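Local coordinates for protein lipoteichoic acid primase (Listeria monocytogenes, PDB 4UOP) that belongs to the sulfatase-like family and carries a magnesium ion in its extracellular catalytic domain, at residues A200-Y208 / L268-D276. Numbering follows the deposited sequence.
Sequences AFPILEEQY and LKDSGIWDD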
ATOM      1  N   ALA B 200      17.092   3.420 -28.519  1.00 19.66           N
ATOM      2  CA  ALA B 200      16.245   4.632 -28.526  1.00 19.56           C
ATOM      3  C   ALA B 200      16.850   5.733 -29.403  1.00 20.27           C
ATOM      4  O   ALA B 200      16.140   6.414 -30.148  1.00 19.45           O
ATOM      5  CB  ALA B 200      16.021   5.149 -27.115  1.00 19.66           C
ATOM      6  N   PHE B 201      18.164   5.898 -29.326  1.00 21.04           N
ATOM      7  CA  PHE B 201      18.817   7.029 -29.951  1.00 22.33           C
ATOM      8  C   PHE B 201      18.488   7.207 -31.454  1.00 23.26           C
ATOM      9  O   PHE B 201      18.185   8.322 -31.884  1.00 22.61           O
ATOM     10  CB  PHE B 201      20.337   7.013 -29.690  1.00 23.79           C
ATOM     11  CG  PHE B 201      21.072   8.067 -30.454  1.00 25.08           C
ATOM     12  CD1 PHE B 201      21.113   9.371 -29.989  1.00 26.38           C
ATOM     13  CD2 PHE B 201      21.679   7.765 -31.663  1.00 26.76           C
ATOM     14  CE1 PHE B 201      21.772  10.356 -30.710  1.00 26.58           C
ATOM     15  CE2 PHE B 201      22.336   8.738 -32.385  1.00 28.22           C
ATOM     16  CZ  PHE B 201      22.381  10.033 -31.905  1.00 26.55           C
ATOM     17  N   PRO B 202      18.561   6.124 -32.260  1.00 22.77           N
ATOM     18  CA  PRO B 202      18.293   6.274 -33.693  1.00 23.97           C
ATOM     19  C   PRO B 202      16.874   6.758 -33.989  1.00 22.81           C
ATOM     20  O   PRO B 202      16.654   7.431 -34.982  1.00 24.07           O
ATOM     21  CB  PRO B 202      18.507   4.856 -34.242  1.00 24.17           C
ATOM     22  CG  PRO B 202      19.454   4.221 -33.284  1.00 24.30           C
ATOM     23  CD  PRO B 202      19.127   4.797 -31.939  1.00 23.60           C
ATOM     24  N   ILE B 203      15.931   6.424 -33.121  1.00 22.25           N
ATOM     25  CA  ILE B 203      14.561   6.881 -33.273  1.00 21.82           C
ATOM     26  C   ILE B 203      14.504   8.390 -33.076  1.00 21.13           C
ATOM     27  O   ILE B 203      13.859   9.086 -33.857  1.00 21.35           O
ATOM     28  CB  ILE B 203      13.619   6.173 -32.278  1.00 23.15           C
ATOM     29  CG1 ILE B 203      13.521   4.693 -32.651  1.00 25.52           C
ATOM     30  CG2 ILE B 203      12.238   6.821 -32.293  1.00 23.08           C
ATOM     31  CD1 ILE B 203      13.007   3.831 -31.534  1.00 27.16           C
ATOM     32  N   LEU B 204      15.190   8.883 -32.046  1.00 19.86           N
ATOM     33  CA  LEU B 204      15.257  10.316 -31.754  1.00 20.98           C
ATOM     34  C   LEU B 204      15.994  11.070 -32.863  1.00 21.67           C
ATOM     35  O   LEU B 204      15.580  12.154 -33.248  1.00 18.54           O
ATOM     36  CB  LEU B 204      15.946  10.579 -30.415  1.00 21.69           C
ATOM     37  CG  LEU B 204      15.462   9.776 -29.191  1.00 22.57           C
ATOM     38  CD1 LEU B 204      16.068  10.312 -27.896  1.00 23.20           C
ATOM     39  CD2 LEU B 204      13.951   9.741 -29.119  1.00 23.07           C
ATOM     40  N   GLU B 205      17.092  10.489 -33.347  1.00 21.26           N
ATOM     41  CA  GLU B 205      17.883  11.093 -34.413  1.00 24.69           C
ATOM     42  C   GLU B 205      17.069  11.282 -35.697  1.00 24.43           C
ATOM     43  O   GLU B 205      17.194  12.304 -36.366  1.00 24.09           O
ATOM     44  CB  GLU B 205      19.133  10.241 -34.699  1.00 29.51           C
ATOM     45  CG  GLU B 205      20.139  10.914 -35.617  1.00 34.40           C
ATOM     46  CD  GLU B 205      21.428  10.118 -35.750  1.00 39.38           C
ATOM     47  OE1 GLU B 205      21.352   8.876 -35.885  1.00 46.10           O
ATOM     48  OE2 GLU B 205      22.515  10.735 -35.705  1.00 46.34           O
ATOM     49  N   GLU B 206      16.215  10.316 -36.032  1.00 24.81           N
ATOM     50  CA  GLU B 206      15.397  10.463 -37.229  1.00 25.76           C
ATOM     51  C   GLU B 206      14.299  11.499 -37.067  1.00 24.21           C
ATOM     52  O   GLU B 206      13.994  12.216 -38.017  1.00 22.98           O
ATOM     53  CB  GLU B 206      14.849   9.120 -37.700  1.00 29.64           C
ATOM     54  CG  GLU B 206      15.942   8.257 -38.343  1.00 35.05           C
ATOM     55  CD  GLU B 206      16.888   9.035 -39.282  1.00 38.88           C
ATOM     56  OE1 GLU B 206      16.445   9.441 -40.386  1.00 43.15           O
ATOM     57  OE2 GLU B 206      18.082   9.232 -38.927  1.00 39.76           O
ATOM     58  N   GLN B 207      13.738  11.617 -35.863  1.00 20.98           N
ATOM     59  CA  GLN B 207      12.763  12.673 -35.618  1.00 21.40           C
ATOM     60  C   GLN B 207      13.426  14.045 -35.699  1.00 20.62           C
ATOM     61  O   GLN B 207      12.875  14.989 -36.274  1.00 21.56           O
ATOM     62  CB  GLN B 207      12.112  12.488 -34.249  1.00 21.62           C
ATOM     63  CG  GLN B 207      11.124  11.341 -34.212  1.00 22.17           C
ATOM     64  CD  GLN B 207      10.589  11.100 -32.818  1.00 22.31           C
ATOM     65  OE1 GLN B 207      11.357  10.899 -31.871  1.00 22.74           O
ATOM     66  NE2 GLN B 207       9.275  11.167 -32.672  1.00 22.87           N
ATOM     67  N   TYR B 208      14.621  14.140 -35.127  1.00 20.40           N
ATOM     68  CA  TYR B 208      15.406  15.368 -35.162  1.00 20.35           C
ATOM     69  C   TYR B 208      15.683  15.812 -36.621  1.00 21.88           C
ATOM     70  O   TYR B 208      15.471  16.975 -36.973  1.00 22.27           O
ATOM     71  CB  TYR B 208      16.704  15.142 -34.404  1.00 21.01           C
ATOM     72  CG  TYR B 208      17.715  16.264 -34.472  1.00 21.20           C
ATOM     73  CD1 TYR B 208      17.458  17.491 -33.901  1.00 22.04           C
ATOM     74  CD2 TYR B 208      18.941  16.073 -35.103  1.00 22.74           C
ATOM     75  CE1 TYR B 208      18.397  18.515 -33.952  1.00 23.79           C
ATOM     76  CE2 TYR B 208      19.891  17.078 -35.153  1.00 24.12           C
ATOM     77  CZ  TYR B 208      19.615  18.298 -34.596  1.00 24.69           C
ATOM     78  OH  TYR B 208      20.579  19.278 -34.680  1.00 25.90           O
ATOM     79  N   LEU B 268      23.900  12.408 -27.838  1.00 21.95           N
ATOM     80  CA  LEU B 268      23.011  13.554 -27.971  1.00 21.63           C
ATOM     81  C   LEU B 268      23.816  14.815 -28.302  1.00 22.17           C
ATOM     82  O   LEU B 268      23.363  15.648 -29.075  1.00 23.04           O
ATOM     83  CB  LEU B 268      22.195  13.779 -26.690  1.00 20.84           C
ATOM     84  CG  LEU B 268      21.199  12.699 -26.263  1.00 20.78           C
ATOM     85  CD1 LEU B 268      20.572  13.072 -24.929  1.00 19.84           C
ATOM     86  CD2 LEU B 268      20.135  12.416 -27.328  1.00 20.90           C
ATOM     87  N   LYS B 269      24.994  14.970 -27.706  1.00 22.57           N
ATOM     88  CA  LYS B 269      25.838  16.136 -27.984  1.00 24.03           C
ATOM     89  C   LYS B 269      26.376  16.100 -29.423  1.00 25.21           C
ATOM     90  O   LYS B 269      26.231  17.077 -30.161  1.00 25.11           O
ATOM     91  CB  LYS B 269      26.985  16.266 -26.964  1.00 25.43           C
ATOM     92  CG  LYS B 269      26.538  16.678 -25.570  1.00 27.23           C
ATOM     93  CD  LYS B 269      27.683  16.810 -24.586  1.00 30.33           C
ATOM     94  CE  LYS B 269      27.198  17.382 -23.266  1.00 32.75           C
ATOM     95  NZ  LYS B 269      28.269  17.458 -22.237  1.00 36.90           N
ATOM     96  N   ASP B 270      26.986  14.981 -29.811  1.00 25.89           N
ATOM     97  CA  ASP B 270      27.562  14.820 -31.153  1.00 27.99           C
ATOM     98  C   ASP B 270      26.540  15.012 -32.265  1.00 27.89           C
ATOM     99  O   ASP B 270      26.842  15.612 -33.289  1.00 25.72           O
ATOM    100  CB  ASP B 270      28.188  13.434 -31.316  1.00 30.97           C
ATOM    101  CG  ASP B 270      29.434  13.251 -30.479  1.00 34.48           C
ATOM    102  OD1 ASP B 270      30.018  14.264 -30.043  1.00 36.42           O
ATOM    103  OD2 ASP B 270      29.837  12.082 -30.273  1.00 37.28           O
ATOM    104  N   SER B 271      25.327  14.505 -32.044  1.00 25.20           N
ATOM    105  CA  SER B 271      24.289  14.547 -33.032  1.00 24.95           C
ATOM    106  C   SER B 271      23.663  15.922 -33.197  1.00 24.28           C
ATOM    107  O   SER B 271      23.015  16.163 -34.214  1.00 25.30           O
ATOM    108  CB  SER B 271      23.185  13.554 -32.675  1.00 25.48           C
ATOM    109  OG  SER B 271      22.475  13.989 -31.532  1.00 24.51           O
ATOM    110  N   GLY B 272      23.847  16.814 -32.224  1.00 22.22           N
ATOM    111  CA  GLY B 272      23.141  18.102 -32.223  1.00 21.95           C
ATOM    112  C   GLY B 272      21.834  18.124 -31.427  1.00 21.56           C
ATOM    113  O   GLY B 272      21.257  19.195 -31.188  1.00 21.53           O
ATOM    114  N   ILE B 273      21.355  16.958 -31.006  1.00 20.74           N
ATOM    115  CA  ILE B 273      20.085  16.890 -30.268  1.00 20.24           C
ATOM    116  C   ILE B 273      20.188  17.628 -28.923  1.00 20.28           C
ATOM    117  O   ILE B 273      19.253  18.312 -28.515  1.00 19.56           O
ATOM    118  CB  ILE B 273      19.627  15.434 -30.087  1.00 20.38           C
ATOM    119  CG1 ILE B 273      19.218  14.852 -31.442  1.00 21.25           C
ATOM    120  CG2 ILE B 273      18.439  15.337 -29.140  1.00 20.86           C
ATOM    121  CD1 ILE B 273      19.147  13.342 -31.448  1.00 22.12           C
ATOM    122  N   TRP B 274      21.333  17.514 -28.258  1.00 19.71           N
ATOM    123  CA  TRP B 274      21.531  18.130 -26.929  1.00 20.45           C
ATOM    124  C   TRP B 274      21.284  19.635 -26.969  1.00 20.37           C
ATOM    125  O   TRP B 274      20.635  20.200 -26.079  1.00 19.50           O
ATOM    126  CB  TRP B 274      22.938  17.852 -26.452  1.00 21.23           C
ATOM    127  CG  TRP B 274      23.287  18.342 -25.089  1.00 22.01           C
ATOM    128  CD1 TRP B 274      24.049  19.434 -24.784  1.00 22.57           C
ATOM    129  CD2 TRP B 274      22.942  17.731 -23.840  1.00 21.72           C
ATOM    130  NE1 TRP B 274      24.200  19.543 -23.421  1.00 22.81           N
ATOM    131  CE2 TRP B 274      23.506  18.528 -22.816  1.00 22.60           C
ATOM    132  CE3 TRP B 274      22.188  16.603 -23.484  1.00 21.07           C
ATOM    133  CZ2 TRP B 274      23.366  18.213 -21.460  1.00 22.70           C
ATOM    134  CZ3 TRP B 274      22.049  16.291 -22.138  1.00 21.49           C
ATOM    135  CH2 TRP B 274      22.637  17.093 -21.140  1.00 21.56           C
ATOM    136  N   ASP B 275      21.800  20.265 -28.018  1.00 21.15           N
ATOM    137  CA  ASP B 275      21.707  21.715 -28.172  1.00 23.30           C
ATOM    138  C   ASP B 275      20.338  22.156 -28.645  1.00 23.40           C
ATOM    139  O   ASP B 275      20.095  23.359 -28.745  1.00 23.49           O
ATOM    140  CB  ASP B 275      22.769  22.218 -29.156  1.00 25.41           C
ATOM    141  CG  ASP B 275      24.186  21.996 -28.652  1.00 28.51           C
ATOM    142  OD1 ASP B 275      24.417  22.120 -27.433  1.00 29.85           O
ATOM    143  OD2 ASP B 275      25.084  21.707 -29.469  1.00 32.49           O
ATOM    144  N   ASP B 276      19.447  21.205 -28.921  1.00 21.54           N
ATOM    145  CA  ASP B 276      18.093  21.493 -29.353  1.00 23.57           C
ATOM    146  C   ASP B 276      17.025  20.855 -28.459  1.00 22.01           C
ATOM    147  O   ASP B 276      15.876  20.695 -28.893  1.00 20.59           O
ATOM    148  CB  ASP B 276      17.906  21.004 -30.798  1.00 27.74           C
ATOM    149  CG  ASP B 276      17.899  22.143 -31.825  1.00 35.29           C
ATOM    150  OD1 ASP B 276      18.274  23.299 -31.484  1.00 40.01           O
ATOM    151  OD2 ASP B 276      17.504  21.864 -32.988  1.00 39.10           O
TER
HETATM  152  O   HOH W   1      19.724  21.756 -34.518  1.00 44.08           O
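Ile273 pushes its CD1 methyl against the helix 193-209, 3.9 Å from CA of Glu205 and 4.0 Å from CE1 of Phe201, while CB of Leu204 borders the same methyl. Isoleucine suits this place because its CB-CG1-CD1 arm is long enough to serve two neighbours: as the methyl reaches the helix, the CG1 methylene lies over one face of the Tyr208 ring, a CH-pi contact 4.0 Å from the centroid and 23° off the ring normal. Phe201, a flat apolar ring, closes the buried end. With CG anti to the backbone N (chi1 173°), it reaches across to the other helix, where CD1 meets CD2 of Leu268 at 4.2 Å and CZ meets CB of Ser271 edge-on at 3.7 Å. Small Ser271 admits the ring edge at this close range, and its hydroxyl turns back to bond the carbonyl O of Lys267 within its own helix. The C-terminal end of helix 246-271 and the loop after it meet helix 193-209 over one face of the central sheet of this alpha/beta, sulfatase-like fold. Beneath them, Leu268 and Ile273 rest on Ile61 of strand 59-65, and Leu204 on Phe214 and Ala216 of strand 214-219. Gly272, where the chain leaves helical geometry with a positive phi that glycine adopts readily, leads on to strand 277-283. Toward solvent the packing gives way to polar contacts. Tyr208 joins an apolar face for Ile273 to a hydroxyl that lies close to the Gly272 backbone, and its ring edge faces OD2 of Asp276, 3.6 Å from CE1, with the ring and carboxylate planes 78° apart. A water 2.6 Å from Tyr208 OH bridges the two side chains, donating a hydrogen bond to OD2, the carboxylate oxygen that Asp276 offers it.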